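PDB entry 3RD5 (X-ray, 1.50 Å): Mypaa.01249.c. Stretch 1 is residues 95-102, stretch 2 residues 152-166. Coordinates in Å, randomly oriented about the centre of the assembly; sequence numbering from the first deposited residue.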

# COMPACT_ATOMS: atom_id res chain seq x y z
N GLY A 95 2.66 -5.92 3.63
CA GLY A 95 3.18 -6.76 2.57
C GLY A 95 3.87 -7.98 3.13
O GLY A 95 4.33 -8.01 4.29
N ILE A 96 3.93 -9.01 2.29
CA ILE A 96 4.81 -10.14 2.50
C ILE A 96 5.80 -10.19 1.33
O ILE A 96 5.51 -9.73 0.24
CB ILE A 96 4.02 -11.47 2.67
CG1 ILE A 96 3.18 -11.79 1.46
CG2 ILE A 96 3.15 -11.41 3.96
CD1 ILE A 96 2.50 -13.20 1.53
N MET A 97 6.94 -10.81 1.55
CA MET A 97 8.07 -10.68 0.65
C MET A 97 8.89 -11.97 0.49
O MET A 97 9.53 -12.43 1.45
CB MET A 97 9.03 -9.52 1.10
CG MET A 97 10.17 -9.28 0.16
SD MET A 97 11.17 -7.80 0.58
CE MET A 97 12.05 -8.38 2.05
N ALA A 98 8.92 -12.47 -0.74
CA ALA A 98 9.81 -13.59 -1.13
C ALA A 98 9.64 -14.82 -0.27
O ALA A 98 10.58 -15.45 0.19
CB ALA A 98 11.25 -13.11 -1.17
N VAL A 99 8.39 -15.18 -0.07
CA VAL A 99 7.94 -16.35 0.70
C VAL A 99 7.73 -17.56 -0.24
O VAL A 99 7.68 -17.39 -1.47
CB VAL A 99 6.63 -16.04 1.45
CG1 VAL A 99 6.88 -14.95 2.54
CG2 VAL A 99 5.51 -15.63 0.52
N PRO A 100 7.64 -18.78 0.31
CA PRO A 100 7.29 -19.94 -0.51
C PRO A 100 5.93 -19.84 -1.16
O PRO A 100 5.09 -19.02 -0.78
CB PRO A 100 7.35 -21.11 0.48
CG PRO A 100 8.26 -20.61 1.58
CD PRO A 100 7.93 -19.16 1.69
N TYR A 101 5.73 -20.67 -2.17
CA TYR A 101 4.44 -20.75 -2.85
C TYR A 101 3.34 -21.17 -1.88
O TYR A 101 3.48 -22.16 -1.18
CB TYR A 101 4.52 -21.77 -4.00
CG TYR A 101 3.22 -22.05 -4.70
CD1 TYR A 101 2.44 -23.16 -4.36
CD2 TYR A 101 2.78 -21.22 -5.72
CE1 TYR A 101 1.22 -23.41 -4.98
CE2 TYR A 101 1.56 -21.47 -6.38
CZ TYR A 101 0.80 -22.58 -6.01
OH TYR A 101 -0.42 -22.87 -6.63
N ALA A 102 2.25 -20.41 -1.88
CA ALA A 102 1.08 -20.65 -1.05
C ALA A 102 -0.10 -19.92 -1.62
O ALA A 102 0.07 -18.93 -2.32
CB ALA A 102 1.35 -20.22 0.41
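Stretch 2, residues 152-166: LNWRSRRYSPWLAYS

Residues 95-102 form no regular helix or strand, and what meets them is a loop, residues 152-160, followed by the first turn and a half of a helix that starts at Pro161 and continues later in the chain. The two segments run in opposite senses of sequence along the contact: the early residues Ile96 and Met97 lie against Tyr165, Ala98 lies against Pro161 and Trp162, and Tyr101 reaches back to Tyr159 and the loop around Trp154. The CA atoms of Ala98 and Pro161 are 4.3 Å apart, those of Tyr101 and Tyr159 6.7 Å. Together the two stretches bury 558 Å², with Tyr101, Ala98 and Tyr159 covering the most.

Tyr101 gives up the largest area. Its backbone and CB lie over Tyr159: CB is 3.8 Å from the centroid of the Tyr159 ring, close to the ring normal, so that a CH group meets the pi face. With chi1 in the t well, the Tyr101 ring then presents its edge to the face of Tyr159, with centroids 5.6 Å apart and planes at 76°. Beyond this, Tyr101 CE2 comes within 3.6 Å of Trp154 O, and a water bridges the tip of the side chain to the loop, lying 2.7 Å from Tyr101 OH and donating to Asn153 O at 2.7 Å. A tyrosine suits this exposed position because it can pack through its ring while its hydroxyl remains in contact with water.

The CA-to-CB bond of Tyr159 points toward stretch 1, and the residue uses both parts of its side chain. The ring supports Tyr101, while the hydroxyl, Tyr159 OH, donates a short hydrogen bond of 2.6 Å to Val99 O. This is the only direct hydrogen bond between the stretches, and it satisfies a carbonyl in a segment that lacks the regular pairing of a strand. The CA-to-CB bond of Val99 points away from stretch 2, and its closest contacts are made by its backbone oxygen. Val99 O also lies 3.6 Å from Pro161 CB.

Ala98 is small enough to approach the start of the helix closely. Its phi/psi of 56/47 places it in the left-handed region, between residues of extended conformation. Ala98 CA points its hydrogen at Pro161 O, 3.5 Å away and nearly in line, and Ala98 CB sits over the face of Trp162, 3.5 Å from the centroid of the six-membered ring. The CA-to-CB bond of Trp162 points sideways, but the end of its side chain comes nearer and supplies that surface.

Met97 completes the packing: its CG is 3.4 Å from the centroid of the Tyr165 ring, only 5° off the normal, and its SD lies 3.8 Å from Trp162 CH2. A long, unbranched, polarizable side chain can lie across the face of Tyr165 and still bring its sulfur to Trp162. At the edge of the same tyrosine, Ile96 O is 3.4 Å from Tyr165 CE1. The helix offering these rings is capped by Ser160, whose OG accepts from Leu163 N at 3.0 Å.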

# COMPACT_ATOMS: atom_id res chain seq x y z
N LEU A 152 -1.74 -14.99 -13.48
CA LEU A 152 -1.33 -14.06 -12.42
C LEU A 152 -0.98 -14.80 -11.13
O LEU A 152 -0.09 -14.36 -10.38
CB LEU A 152 -2.45 -13.05 -12.15
CG LEU A 152 -2.05 -11.85 -11.31
CD1 LEU A 152 -1.26 -10.79 -12.09
CD2 LEU A 152 -3.35 -11.21 -10.68
N ASN A 153 -1.69 -15.91 -10.86
CA ASN A 153 -1.56 -16.65 -9.62
C ASN A 153 -0.60 -17.83 -9.68
O ASN A 153 -0.57 -18.66 -8.76
CB ASN A 153 -2.96 -17.06 -9.12
CG ASN A 153 -3.75 -15.88 -8.61
OD1 ASN A 153 -3.31 -15.19 -7.69
ND2 ASN A 153 -4.91 -15.58 -9.23
N TRP A 154 0.25 -17.87 -10.69
CA TRP A 154 1.38 -18.84 -10.75
C TRP A 154 0.87 -20.27 -10.64
O TRP A 154 1.49 -21.11 -9.98
CB TRP A 154 2.41 -18.52 -9.64
CG TRP A 154 3.08 -17.17 -9.71
CD1 TRP A 154 2.58 -15.97 -9.27
CD2 TRP A 154 4.39 -16.90 -10.21
NE1 TRP A 154 3.50 -14.98 -9.48
CE2 TRP A 154 4.61 -15.52 -10.06
CE3 TRP A 154 5.41 -17.70 -10.78
CZ2 TRP A 154 5.80 -14.90 -10.45
CZ3 TRP A 154 6.59 -17.09 -11.17
CH2 TRP A 154 6.78 -15.70 -11.01
N ARG A 155 -0.22 -20.57 -11.33
CA ARG A 155 -0.81 -21.92 -11.28
C ARG A 155 -0.15 -22.91 -12.22
O ARG A 155 -0.15 -24.14 -11.95
CB ARG A 155 -2.30 -21.82 -11.62
CG ARG A 155 -3.06 -23.13 -11.45
CD ARG A 155 -3.09 -23.59 -10.03
NE ARG A 155 -3.60 -24.96 -9.99
CZ ARG A 155 -2.85 -26.05 -10.15
NH1 ARG A 155 -1.52 -25.97 -10.33
NH2 ARG A 155 -3.44 -27.25 -10.10
N SER A 156 0.41 -22.41 -13.31
CA SER A 156 0.89 -23.26 -14.44
C SER A 156 2.30 -22.89 -14.90
O SER A 156 2.69 -23.17 -16.04
CB SER A 156 -0.10 -23.18 -15.61
OG SER A 156 -1.40 -23.60 -15.18
N ARG A 157 3.07 -22.27 -14.00
CA ARG A 157 4.42 -21.84 -14.29
C ARG A 157 5.23 -21.92 -12.98
O ARG A 157 4.73 -21.57 -11.93
CB ARG A 157 4.45 -20.39 -14.86
CG ARG A 157 3.88 -19.31 -13.95
CD ARG A 157 3.54 -18.04 -14.74
NE ARG A 157 2.91 -16.98 -13.95
CZ ARG A 157 3.52 -15.87 -13.53
NH1 ARG A 157 4.81 -15.65 -13.78
NH2 ARG A 157 2.81 -14.96 -12.88
N ARG A 158 6.46 -22.40 -13.07
CA ARG A 158 7.34 -22.59 -11.91
C ARG A 158 7.40 -21.30 -11.10
O ARG A 158 7.60 -20.18 -11.65
CB ARG A 158 8.75 -22.98 -12.36
CG ARG A 158 9.79 -22.97 -11.24
CD ARG A 158 11.21 -23.23 -11.83
NE ARG A 158 11.33 -24.58 -12.25
CZ ARG A 158 11.89 -25.03 -13.38
NH1 ARG A 158 12.31 -24.21 -14.35
NH2 ARG A 158 11.97 -26.31 -13.56
N TYR A 159 7.28 -21.43 -9.79
CA TYR A 159 7.32 -20.29 -8.89
C TYR A 159 8.73 -19.77 -8.68
O TYR A 159 9.69 -20.53 -8.57
CB TYR A 159 6.75 -20.72 -7.55
CG TYR A 159 6.54 -19.64 -6.50
CD1 TYR A 159 5.51 -18.69 -6.64
CD2 TYR A 159 7.31 -19.62 -5.34
CE1 TYR A 159 5.28 -17.78 -5.60
CE2 TYR A 159 7.09 -18.72 -4.34
CZ TYR A 159 6.10 -17.81 -4.49
OH TYR A 159 5.90 -16.94 -3.38
N SER A 160 8.85 -18.44 -8.53
CA SER A 160 10.04 -17.74 -8.07
C SER A 160 9.62 -16.86 -6.89
O SER A 160 8.83 -15.90 -7.11
CB SER A 160 10.58 -16.89 -9.19
OG SER A 160 11.53 -15.93 -8.65
N PRO A 161 10.13 -17.10 -5.67
CA PRO A 161 9.77 -16.23 -4.56
C PRO A 161 9.99 -14.72 -4.86
O PRO A 161 9.13 -13.89 -4.56
CB PRO A 161 10.62 -16.72 -3.40
CG PRO A 161 10.78 -18.20 -3.72
CD PRO A 161 10.91 -18.28 -5.20
N TRP A 162 11.14 -14.38 -5.42
CA TRP A 162 11.46 -12.97 -5.69
C TRP A 162 10.70 -12.44 -6.87
O TRP A 162 10.22 -11.28 -6.82
CB TRP A 162 12.98 -12.73 -5.81
CG TRP A 162 13.63 -12.67 -4.48
CD1 TRP A 162 14.37 -13.65 -3.86
CD2 TRP A 162 13.49 -11.61 -3.53
NE1 TRP A 162 14.72 -13.23 -2.61
CE2 TRP A 162 14.21 -11.97 -2.39
CE3 TRP A 162 12.86 -10.36 -3.57
CZ2 TRP A 162 14.28 -11.12 -1.25
CZ3 TRP A 162 12.94 -9.52 -2.45
CH2 TRP A 162 13.67 -9.93 -1.32
N LEU A 163 10.55 -13.19 -7.97
CA LEU A 163 9.78 -12.66 -9.10
C LEU A 163 8.27 -12.56 -8.79
O LEU A 163 7.57 -11.71 -9.34
CB LEU A 163 10.07 -13.37 -10.44
CG LEU A 163 11.44 -13.10 -11.04
CD1 LEU A 163 11.68 -14.07 -12.24
CD2 LEU A 163 11.60 -11.64 -11.48
N ALA A 164 7.77 -13.39 -7.89
CA ALA A 164 6.39 -13.25 -7.40
C ALA A 164 6.24 -11.97 -6.56
O ALA A 164 5.24 -11.24 -6.69
CB ALA A 164 5.93 -14.52 -6.62
N TYR A 165 7.23 -11.67 -5.71
CA TYR A 165 7.30 -10.36 -5.05
C TYR A 165 7.27 -9.23 -6.09
O TYR A 165 6.47 -8.30 -6.00
CB TYR A 165 8.53 -10.24 -4.15
CG TYR A 165 8.50 -9.01 -3.26
CD1 TYR A 165 7.43 -8.77 -2.38
CD2 TYR A 165 9.49 -8.06 -3.34
CE1 TYR A 165 7.40 -7.64 -1.58
CE2 TYR A 165 9.46 -6.94 -2.55
CZ TYR A 165 8.42 -6.74 -1.67
OH TYR A 165 8.40 -5.56 -0.91
N SER A 166 8.15 -9.32 -7.06
CA SER A 166 8.28 -8.28 -8.07
C SER A 166 7.00 -8.07 -8.85
O SER A 166 6.61 -6.92 -9.15
CB SER A 166 9.43 -8.60 -9.02
OG SER A 166 10.70 -8.60 -8.37
O HOH W 1 -1.66 -21.07 -8.20